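Local coordinates for protein putative phosphohistidine phosphatase SixA (Agrobacterium tumefaciens, PDB 2RFL) that probably acts as a phosphatase of the histidine phosphatase superfamily, hydrolysing phosphorylated histidine or a related phosphate ester through a phosphohistidine intermediate, at residues I44-Y53 against W161-P169; M89-L100 against L112-T122. All coordinates share one frame; numbering follows the deposited sequence.

Contact 1: residues I44-Y53 against W161-P169; sequences IADLAADRRY and WRLIDFLAP
Ile-44 lies against Leu-167 with their CA atoms 6.9 Å apart, and from there helix 44-51 and strand 162-167 run nearly antiparallel, at 155° between their directions, with the axes 10.2 Å apart at closest approach. The strand is an edge strand of the mixed sheet and carries a classic beta bulge, Ile-164 and Asp-165 lying together opposite Val-147. The helix gives way at Arg-52, which has positive phi, and Tyr-53 turns toward the strand and touches Val-147.

Leu-167 carries the apolar part. Its CD1 rests 3.9 Å from Leu-47 CB, while CD2 lies near Leu-47 CG and meets the edge of the Arg-51 guanidinium 4.0 Å from NH1. Leu-47 CD1 leans over one face of that guanidinium, off its centre. Beyond the strand, Ile-44 CD1 reaches the backbone of Ala-168, 3.8 Å from its C atom, and approaches the Pro-169 ring.

The polar part is a single bond: Tyr-53 OH donates to Asp-165 OD2 over 2.9 Å, and OD2 accepts with the lone pair turned away from the other carboxylate oxygen. With Asp-165 CG anti to the backbone N (chi1 -156°), OD2 arrives in the plane of the phenol ring at its edge, and the carboxylate stands 80° from that plane. OD1 takes a weak bond from the N-H of Phe-166, while Arg-51 CB sits over the centre of the tyrosine ring.

Phe-166 turns to the other face of the sheet, onto Leu-123 of helix 118-127. The contact thus seats the end of helix 35-51 on the last strand of an alpha-beta-alpha sandwich. Arg-51 NH1 is 5.3 Å from Asp-165 OD2, too far to pair, yet its charge, with the tyrosine bond, would probably help keep the carboxylate ionised.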
loop_
_atom_site.group_PDB
_atom_site.type_symbol
_atom_site.label_atom_id
_atom_site.label_comp_id
_atom_site.label_asym_id
_atom_site.label_seq_id
_atom_site.Cartn_x
_atom_site.Cartn_y
_atom_site.Cartn_z
ATOM N N ILE A 44 -11.480 -2.900 3.918
ATOM C CA ILE A 44 -10.705 -2.728 2.679
ATOM C C ILE A 44 -9.984 -4.012 2.192
ATOM O O ILE A 44 -10.134 -4.404 1.051
ATOM C CB ILE A 44 -9.729 -1.503 2.802
ATOM C CG1 ILE A 44 -10.489 -0.198 3.147
ATOM C CG2 ILE A 44 -8.780 -1.379 1.556
ATOM C CD1 ILE A 44 -11.481 0.308 2.121
ATOM N N ALA A 45 -9.209 -4.657 3.058
ATOM C CA ALA A 45 -8.801 -6.062 2.836
ATOM C C ALA A 45 -9.939 -6.902 2.206
ATOM O O ALA A 45 -9.776 -7.386 1.117
ATOM C CB ALA A 45 -8.281 -6.676 4.103
ATOM N N ASP A 46 -11.105 -6.993 2.856
ATOM C CA ASP A 46 -12.308 -7.670 2.302
ATOM C C ASP A 46 -12.818 -7.246 0.915
ATOM O O ASP A 46 -13.219 -8.088 0.111
ATOM C CB ASP A 46 -13.471 -7.596 3.291
ATOM C CG ASP A 46 -13.418 -8.687 4.324
ATOM O OD1 ASP A 46 -12.525 -9.556 4.200
ATOM O OD2 ASP A 46 -14.265 -8.673 5.253
ATOM N N LEU A 47 -12.847 -5.944 0.672
ATOM C CA LEU A 47 -13.170 -5.415 -0.634
ATOM C C LEU A 47 -12.185 -6.028 -1.631
ATOM O O LEU A 47 -12.578 -6.397 -2.725
ATOM C CB LEU A 47 -13.107 -3.870 -0.624
ATOM C CG LEU A 47 -14.158 -2.949 -1.282
ATOM C CD1 LEU A 47 -15.386 -3.708 -1.700
ATOM C CD2 LEU A 47 -14.589 -1.803 -0.365
ATOM N N ALA A 48 -10.929 -6.196 -1.214
ATOM C CA ALA A 48 -9.821 -6.583 -2.111
ATOM C C ALA A 48 -9.933 -7.996 -2.684
ATOM O O ALA A 48 -10.034 -8.154 -3.891
ATOM C CB ALA A 48 -8.475 -6.379 -1.422
ATOM N N ALA A 49 -9.932 -9.007 -1.816
ATOM C CA ALA A 49 -10.133 -10.404 -2.206
ATOM C C ALA A 49 -11.479 -10.615 -2.859
ATOM O O ALA A 49 -11.803 -11.723 -3.305
ATOM C CB ALA A 49 -10.025 -11.291 -0.996
ATOM N N ASP A 50 -12.270 -9.549 -2.872
ATOM C CA ASP A 50 -13.603 -9.543 -3.476
ATOM C C ASP A 50 -13.414 -9.267 -4.967
ATOM O O ASP A 50 -13.934 -9.993 -5.825
ATOM C CB ASP A 50 -14.468 -8.476 -2.794
ATOM C CG ASP A 50 -15.916 -8.542 -3.186
ATOM O OD1 ASP A 50 -16.351 -9.607 -3.664
ATOM O OD2 ASP A 50 -16.621 -7.523 -3.002
ATOM N N ARG A 51 -12.622 -8.232 -5.247
ATOM C CA ARG A 51 -12.148 -7.950 -6.595
ATOM C C ARG A 51 -11.034 -8.934 -6.966
ATOM O O ARG A 51 -10.598 -8.982 -8.102
ATOM C CB ARG A 51 -11.698 -6.484 -6.729
ATOM C CG ARG A 51 -12.836 -5.461 -6.888
ATOM C CD ARG A 51 -13.392 -5.004 -5.538
ATOM N NE ARG A 51 -14.859 -5.073 -5.472
ATOM C CZ ARG A 51 -15.657 -4.062 -5.133
ATOM N NH1 ARG A 51 -15.157 -2.875 -4.804
ATOM N NH2 ARG A 51 -16.965 -4.236 -5.122
ATOM N N ARG A 52 -10.622 -9.752 -5.998
ATOM C CA ARG A 52 -9.606 -10.788 -6.196
ATOM C C ARG A 52 -8.230 -10.130 -6.395
ATOM O O ARG A 52 -7.369 -10.605 -7.146
ATOM C CB ARG A 52 -9.985 -11.717 -7.360
ATOM C CG ARG A 52 -11.163 -12.667 -7.078
ATOM C CD ARG A 52 -10.675 -13.962 -6.460
ATOM N NE ARG A 52 -11.400 -15.136 -6.939
ATOM C CZ ARG A 52 -11.471 -15.508 -8.214
ATOM N NH1 ARG A 52 -10.895 -14.776 -9.156
ATOM N NH2 ARG A 52 -12.137 -16.600 -8.557
ATOM N N TYR A 53 -8.063 -9.006 -5.713
ATOM C CA TYR A 53 -6.840 -8.239 -5.728
ATOM C C TYR A 53 -5.769 -8.870 -4.820
ATOM O O TYR A 53 -5.331 -8.240 -3.848
ATOM C CB TYR A 53 -7.141 -6.799 -5.320
ATOM C CG TYR A 53 -7.902 -5.994 -6.361
ATOM C CD1 TYR A 53 -7.983 -6.422 -7.685
ATOM C CD2 TYR A 53 -8.481 -4.762 -6.030
ATOM C CE1 TYR A 53 -8.671 -5.676 -8.652
ATOM C CE2 TYR A 53 -9.151 -4.002 -6.965
ATOM C CZ TYR A 53 -9.267 -4.467 -8.290
ATOM O OH TYR A 53 -9.960 -3.734 -9.251
ATOM N N TRP A 161 2.632 3.406 -16.302
ATOM C CA TRP A 161 1.671 2.901 -15.281
ATOM C C TRP A 161 0.268 3.535 -15.405
ATOM O O TRP A 161 0.136 4.753 -15.485
ATOM C CB TRP A 161 2.192 3.076 -13.835
ATOM C CG TRP A 161 3.374 2.222 -13.463
ATOM C CD1 TRP A 161 4.640 2.650 -13.178
ATOM C CD2 TRP A 161 3.406 0.789 -13.322
ATOM N NE1 TRP A 161 5.458 1.595 -12.877
ATOM C CE2 TRP A 161 4.731 0.434 -12.962
ATOM C CE3 TRP A 161 2.457 -0.229 -13.489
ATOM C CZ2 TRP A 161 5.122 -0.901 -12.758
ATOM C CZ3 TRP A 161 2.855 -1.569 -13.260
ATOM C CH2 TRP A 161 4.165 -1.885 -12.918
ATOM N N ARG A 162 -0.774 2.718 -15.418
ATOM C CA ARG A 162 -2.157 3.265 -15.418
ATOM C C ARG A 162 -2.869 2.940 -14.097
ATOM O O ARG A 162 -2.844 1.788 -13.651
ATOM C CB ARG A 162 -2.985 2.703 -16.579
ATOM C CG ARG A 162 -2.284 2.510 -17.921
ATOM C CD ARG A 162 -1.820 3.810 -18.558
ATOM N NE ARG A 162 -2.836 4.852 -18.470
ATOM C CZ ARG A 162 -3.820 5.004 -19.346
ATOM N NH1 ARG A 162 -4.709 5.968 -19.188
ATOM N NH2 ARG A 162 -3.911 4.184 -20.374
ATOM N N LEU A 163 -3.501 3.920 -13.461
ATOM C CA LEU A 163 -4.347 3.580 -12.304
ATOM C C LEU A 163 -5.650 3.008 -12.802
ATOM O O LEU A 163 -6.254 3.566 -13.725
ATOM C CB LEU A 163 -4.612 4.785 -11.396
ATOM C CG LEU A 163 -5.512 4.474 -10.207
ATOM C CD1 LEU A 163 -4.742 4.069 -8.949
ATOM C CD2 LEU A 163 -6.390 5.675 -9.929
ATOM N N ILE A 164 -6.111 1.939 -12.162
ATOM C CA ILE A 164 -7.130 1.019 -12.726
ATOM C C ILE A 164 -8.329 0.874 -11.761
ATOM O O ILE A 164 -9.473 0.480 -12.184
ATOM C CB ILE A 164 -6.435 -0.367 -13.021
ATOM C CG1 ILE A 164 -5.653 -0.327 -14.326
ATOM C CG2 ILE A 164 -7.353 -1.608 -12.895
ATOM C CD1 ILE A 164 -6.415 -0.567 -15.562
ATOM N N ASP A 165 -8.040 1.169 -10.481
ATOM C CA ASP A 165 -8.989 1.179 -9.359
ATOM C C ASP A 165 -8.360 1.819 -8.096
ATOM O O ASP A 165 -7.156 1.770 -7.887
ATOM C CB ASP A 165 -9.460 -0.255 -9.052
ATOM C CG ASP A 165 -10.826 -0.307 -8.336
ATOM O OD1 ASP A 165 -11.399 0.768 -8.001
ATOM O OD2 ASP A 165 -11.339 -1.433 -8.115
ATOM N N PHE A 166 -9.189 2.422 -7.251
ATOM C CA PHE A 166 -8.761 2.895 -5.944
ATOM C C PHE A 166 -9.799 2.573 -4.864
ATOM O O PHE A 166 -10.992 2.825 -5.065
ATOM C CB PHE A 166 -8.481 4.398 -5.978
ATOM C CG PHE A 166 -7.541 4.867 -4.900
ATOM C CD1 PHE A 166 -7.979 5.030 -3.583
ATOM C CD2 PHE A 166 -6.214 5.151 -5.193
ATOM C CE1 PHE A 166 -7.105 5.469 -2.578
ATOM C CE2 PHE A 166 -5.331 5.585 -4.194
ATOM C CZ PHE A 166 -5.785 5.740 -2.884
ATOM N N LEU A 167 -9.346 2.022 -3.729
ATOM C CA LEU A 167 -10.220 1.788 -2.577
ATOM C C LEU A 167 -9.964 2.724 -1.394
ATOM O O LEU A 167 -8.842 2.863 -0.941
ATOM C CB LEU A 167 -10.200 0.309 -2.140
ATOM C CG LEU A 167 -10.642 -0.719 -3.198
ATOM C CD1 LEU A 167 -10.414 -2.173 -2.794
ATOM C CD2 LEU A 167 -12.120 -0.501 -3.683
ATOM N N ALA A 168 -11.018 3.398 -0.943
ATOM C CA ALA A 168 -11.018 4.220 0.266
ATOM C C ALA A 168 -12.241 3.888 1.140
ATOM O O ALA A 168 -13.246 3.366 0.635
ATOM C CB ALA A 168 -11.016 5.680 -0.090
ATOM N N PRO A 169 -12.151 4.139 2.467
ATOM C CA PRO A 169 -13.340 4.028 3.298
ATOM C C PRO A 169 -14.175 5.302 3.257
ATOM O O PRO A 169 -15.231 5.362 3.891
ATOM C CB PRO A 169 -12.764 3.801 4.706
ATOM C CG PRO A 169 -11.283 3.719 4.545
ATOM C CD PRO A 169 -10.975 4.452 3.290
#

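Contact 2: residues M89-L100 against L112-T122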
loop_
_atom_site.group_PDB
_atom_site.type_symbol
_atom_site.label_atom_id
_atom_site.label_comp_id
_atom_site.label_asym_id
_atom_site.label_seq_id
_atom_site.Cartn_x
_atom_site.Cartn_y
_atom_site.Cartn_z
HETATM N N MSE A 89 11.441 1.001 5.250
HETATM C CA MSE A 89 10.185 1.536 4.740
HETATM C C MSE A 89 9.538 2.478 5.749
HETATM O O MSE A 89 8.617 3.224 5.414
HETATM C CB MSE A 89 9.221 0.400 4.389
HETATM C CG MSE A 89 9.410 -0.162 2.989
HETATM SE SE MSE A 89 8.032 -1.457 2.508
HETATM C CE MSE A 89 6.737 -0.238 1.709
ATOM N N TYR A 90 10.026 2.440 6.985
ATOM C CA TYR A 90 9.632 3.415 7.995
ATOM C C TYR A 90 10.633 4.562 8.074
ATOM O O TYR A 90 11.840 4.339 8.179
ATOM C CB TYR A 90 9.493 2.742 9.362
ATOM C CG TYR A 90 9.215 3.706 10.493
ATOM C CD1 TYR A 90 7.949 4.241 10.681
ATOM C CD2 TYR A 90 10.222 4.080 11.375
ATOM C CE1 TYR A 90 7.691 5.123 11.714
ATOM C CE2 TYR A 90 9.974 4.961 12.410
ATOM C CZ TYR A 90 8.707 5.479 12.575
ATOM O OH TYR A 90 8.455 6.356 13.605
ATOM N N ASN A 91 10.125 5.789 8.024
ATOM C CA ASN A 91 10.976 6.966 7.905
ATOM C C ASN A 91 12.013 6.818 6.796
ATOM O O ASN A 91 13.217 6.863 7.048
ATOM C CB ASN A 91 11.670 7.264 9.236
ATOM C CG ASN A 91 11.755 8.748 9.531
ATOM O OD1 ASN A 91 10.765 9.374 9.912
ATOM N ND2 ASN A 91 12.940 9.320 9.355
ATOM N N ALA A 92 11.536 6.642 5.568
ATOM C CA ALA A 92 12.410 6.311 4.448
ATOM C C ALA A 92 13.292 7.495 4.068
ATOM O O ALA A 92 12.868 8.648 4.146
ATOM C CB ALA A 92 11.588 5.853 3.253
ATOM N N ARG A 93 14.532 7.199 3.677
ATOM C CA ARG A 93 15.405 8.183 3.064
ATOM C C ARG A 93 14.983 8.643 1.695
ATOM O O ARG A 93 15.392 9.670 1.231
ATOM C CB ARG A 93 16.913 7.897 3.191
ATOM C CG ARG A 93 17.404 6.494 3.402
ATOM C CD ARG A 93 18.767 6.402 4.176
ATOM N NE ARG A 93 19.827 7.390 3.843
ATOM C CZ ARG A 93 21.059 7.446 4.376
ATOM N NH1 ARG A 93 21.444 6.566 5.288
ATOM N NH2 ARG A 93 21.915 8.379 3.996
ATOM N N SER A 94 14.103 7.880 1.077
ATOM C CA SER A 94 13.760 8.109 -0.308
ATOM C C SER A 94 12.445 8.845 -0.394
ATOM O O SER A 94 11.644 8.798 0.534
ATOM C CB SER A 94 13.708 6.777 -1.057
ATOM O OG SER A 94 13.319 5.738 -0.176
ATOM N N GLU A 95 12.231 9.554 -1.496
ATOM C CA GLU A 95 10.964 10.212 -1.674
ATOM C C GLU A 95 9.901 9.204 -2.097
ATOM O O GLU A 95 8.699 9.452 -1.927
ATOM C CB GLU A 95 11.061 11.379 -2.661
ATOM C CG GLU A 95 11.801 11.026 -3.949
ATOM C CD GLU A 95 12.074 12.220 -4.819
ATOM O OE1 GLU A 95 11.098 12.971 -5.040
ATOM O OE2 GLU A 95 13.248 12.383 -5.281
ATOM N N THR A 96 10.341 8.070 -2.636
ATOM C CA THR A 96 9.411 7.046 -3.132
ATOM C C THR A 96 9.763 5.592 -2.755
ATOM O O THR A 96 10.771 5.307 -2.104
ATOM C CB THR A 96 9.135 7.191 -4.647
ATOM O OG1 THR A 96 10.278 6.758 -5.382
ATOM C CG2 THR A 96 8.817 8.640 -4.997
ATOM N N TYR A 97 8.862 4.693 -3.103
ATOM C CA TYR A 97 9.145 3.281 -2.947
ATOM C C TYR A 97 9.397 2.620 -4.315
ATOM O O TYR A 97 9.383 1.406 -4.423
ATOM C CB TYR A 97 8.010 2.577 -2.199
ATOM C CG TYR A 97 7.768 2.991 -0.762
ATOM C CD1 TYR A 97 8.788 2.932 0.224
ATOM C CD2 TYR A 97 6.504 3.410 -0.377
ATOM C CE1 TYR A 97 8.523 3.303 1.550
ATOM C CE2 TYR A 97 6.214 3.741 0.910
ATOM C CZ TYR A 97 7.197 3.690 1.886
ATOM O OH TYR A 97 6.814 4.069 3.177
ATOM N N LEU A 98 9.583 3.421 -5.355
ATOM C CA LEU A 98 9.712 2.900 -6.735
ATOM C C LEU A 98 10.784 1.785 -6.964
ATOM O O LEU A 98 10.655 0.944 -7.807
ATOM C CB LEU A 98 9.928 4.060 -7.711
ATOM C CG LEU A 98 8.621 4.519 -8.350
ATOM C CD1 LEU A 98 8.693 5.968 -8.765
ATOM C CD2 LEU A 98 8.244 3.658 -9.547
ATOM N N SER A 99 11.868 1.855 -6.225
ATOM C CA SER A 99 12.937 0.907 -6.328
ATOM C C SER A 99 12.553 -0.458 -5.740
ATOM O O SER A 99 12.917 -1.493 -6.283
ATOM C CB SER A 99 14.127 1.499 -5.625
ATOM O OG SER A 99 14.511 2.665 -6.319
ATOM N N LEU A 100 11.795 -0.467 -4.657
ATOM C CA LEU A 100 11.219 -1.715 -4.152
ATOM C C LEU A 100 10.329 -2.462 -5.170
ATOM O O LEU A 100 10.340 -3.706 -5.269
ATOM C CB LEU A 100 10.414 -1.408 -2.924
ATOM C CG LEU A 100 11.229 -1.024 -1.714
ATOM C CD1 LEU A 100 10.334 -1.178 -0.550
ATOM C CD2 LEU A 100 12.402 -1.954 -1.593
ATOM N N LEU A 112 2.899 -2.874 -1.802
ATOM C CA LEU A 112 3.681 -2.202 -0.802
ATOM C C LEU A 112 2.790 -1.727 0.334
ATOM O O LEU A 112 1.725 -1.199 0.086
ATOM C CB LEU A 112 4.479 -1.040 -1.425
ATOM C CG LEU A 112 5.475 -1.342 -2.552
ATOM C CD1 LEU A 112 6.337 -0.134 -2.585
ATOM C CD2 LEU A 112 6.403 -2.617 -2.428
ATOM N N VAL A 113 3.241 -1.905 1.577
ATOM C CA VAL A 113 2.531 -1.396 2.775
ATOM C C VAL A 113 3.451 -0.449 3.596
ATOM O O VAL A 113 4.300 -0.869 4.371
ATOM C CB VAL A 113 1.969 -2.564 3.668
ATOM C CG1 VAL A 113 1.155 -2.052 4.908
ATOM C CG2 VAL A 113 1.145 -3.524 2.839
ATOM N N GLY A 114 3.255 0.849 3.413
ATOM C CA GLY A 114 4.060 1.869 4.114
ATOM C C GLY A 114 3.269 3.135 4.351
ATOM O O GLY A 114 2.045 3.083 4.493
ATOM N N HIS A 115 3.975 4.267 4.361
ATOM C CA HIS A 115 3.473 5.515 4.951
ATOM C C HIS A 115 3.564 6.685 3.990
ATOM O O HIS A 115 4.414 6.700 3.106
ATOM C CB HIS A 115 4.273 5.943 6.215
ATOM C CG HIS A 115 4.734 4.825 7.087
ATOM N ND1 HIS A 115 4.356 4.718 8.407
ATOM C CD2 HIS A 115 5.609 3.814 6.871
ATOM C CE1 HIS A 115 4.945 3.675 8.962
ATOM N NE2 HIS A 115 5.707 3.101 8.048
ATOM N N ASN A 116 2.683 7.664 4.212
ATOM C CA ASN A 116 2.801 9.020 3.674
ATOM C C ASN A 116 4.020 9.751 4.274
ATOM O O ASN A 116 4.374 9.481 5.406
ATOM C CB ASN A 116 1.506 9.805 3.963
ATOM C CG ASN A 116 0.465 9.692 2.836
ATOM O OD1 ASN A 116 0.727 9.166 1.745
ATOM N ND2 ASN A 116 -0.718 10.215 3.096
ATOM N N PRO A 117 4.649 10.697 3.542
ATOM C CA PRO A 117 4.434 11.179 2.177
ATOM C C PRO A 117 4.932 10.202 1.126
ATOM O O PRO A 117 4.542 10.329 -0.036
ATOM C CB PRO A 117 5.321 12.434 2.082
ATOM C CG PRO A 117 6.039 12.551 3.288
ATOM C CD PRO A 117 5.760 11.422 4.193
ATOM N N THR A 118 5.804 9.270 1.518
ATOM C CA THR A 118 6.379 8.325 0.569
ATOM C C THR A 118 5.357 7.560 -0.281
ATOM O O THR A 118 5.573 7.349 -1.454
ATOM C CB THR A 118 7.281 7.343 1.286
ATOM O OG1 THR A 118 7.847 8.005 2.417
ATOM C CG2 THR A 118 8.386 6.822 0.356
HETATM N N MSE A 119 4.262 7.133 0.320
HETATM C CA MSE A 119 3.230 6.387 -0.410
HETATM C C MSE A 119 2.565 7.266 -1.492
HETATM O O MSE A 119 2.535 6.889 -2.667
HETATM C CB MSE A 119 2.196 5.767 0.565
HETATM C CG MSE A 119 1.346 4.595 -0.032
HETATM SE SE MSE A 119 2.366 3.092 -0.878
HETATM C CE MSE A 119 3.293 2.385 0.708
ATOM N N GLU A 120 2.049 8.429 -1.071
ATOM C CA GLU A 120 1.502 9.446 -1.995
ATOM C C GLU A 120 2.513 9.824 -3.085
ATOM O O GLU A 120 2.145 9.918 -4.252
ATOM C CB GLU A 120 1.001 10.700 -1.243
ATOM C CG GLU A 120 -0.131 11.458 -1.967
ATOM C CD GLU A 120 -0.814 12.578 -1.122
ATOM O OE1 GLU A 120 -0.976 12.419 0.110
ATOM O OE2 GLU A 120 -1.191 13.631 -1.704
ATOM N N ALA A 121 3.783 10.003 -2.722
ATOM C CA ALA A 121 4.814 10.329 -3.727
ATOM C C ALA A 121 5.044 9.239 -4.786
ATOM O O ALA A 121 5.211 9.522 -5.962
ATOM C CB ALA A 121 6.102 10.702 -3.062
ATOM N N THR A 122 5.016 7.996 -4.353
ATOM C CA THR A 122 5.073 6.855 -5.230
ATOM C C THR A 122 3.954 6.787 -6.259
ATOM O O THR A 122 4.201 6.510 -7.439
ATOM C CB THR A 122 5.106 5.580 -4.392
ATOM O OG1 THR A 122 6.015 5.794 -3.296
ATOM C CG2 THR A 122 5.564 4.413 -5.239
HETATM O O HOH W 1 8.025 6.352 4.585
#
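Tyr-97 holds CG anti to its own carbonyl carbon (chi1 -65°), which sends the ring in between Met-89 and Thr-118, whose CG2 is turned anti to the backbone N to meet it. This methyl stands 3.6 Å from the ring centroid, almost on the normal, a CH-pi contact; the CE methyl of selenomethionine Met-89 covers the opposite face. Selenomethionine Met-119 adds a Met-aromatic contact, with SE at the ring edge, and its CE methyl comes 3.2 Å from Tyr-97 CE2. Leu-112 CD1 presses on Tyr-97 CB at 3.2 Å.

At the far end of the ring, the His-115 N-H points almost straight (174°) at Tyr-97 OH, 3.1 Å away. That hydroxyl also accepts from a water that is bonded to Thr-118 OG1. The strand 112-114, the loop at His-115 and helix 118-127 form a beta-loop-alpha unit, and in histidine phosphatases a histidine following this strand belongs to the active site. Consistent with that, His-115 meets His-16 and bonds through NE2 to Ser-61 OG.

Tyr-90, its OH bonded to Asp-28, sets its edge toward the His-115 face, planes at 62°. At the N-cap position of helix 98-102, Tyr-97 N donates to Thr-122 OG1 (3.1 Å).

Both contacts reach the same sheet, on opposite sides of the chain's centre: contact 1 lies about 11 Å from that centre, contact 2 about 9 Å. Their own centres are 19 Å apart, and although their nearest atoms come within about 5 Å, they do not touch. In sequence, both segments of contact 2 fall between those of contact 1. Contact 1 holds helix 35-51 against an edge strand, whereas contact 2 packs on the other face, around interior strand 109-114. Contact 2 borders the probable phosphate site; contact 1 lies at the margin of the fold, on the face of helices 35-51 and 64-77.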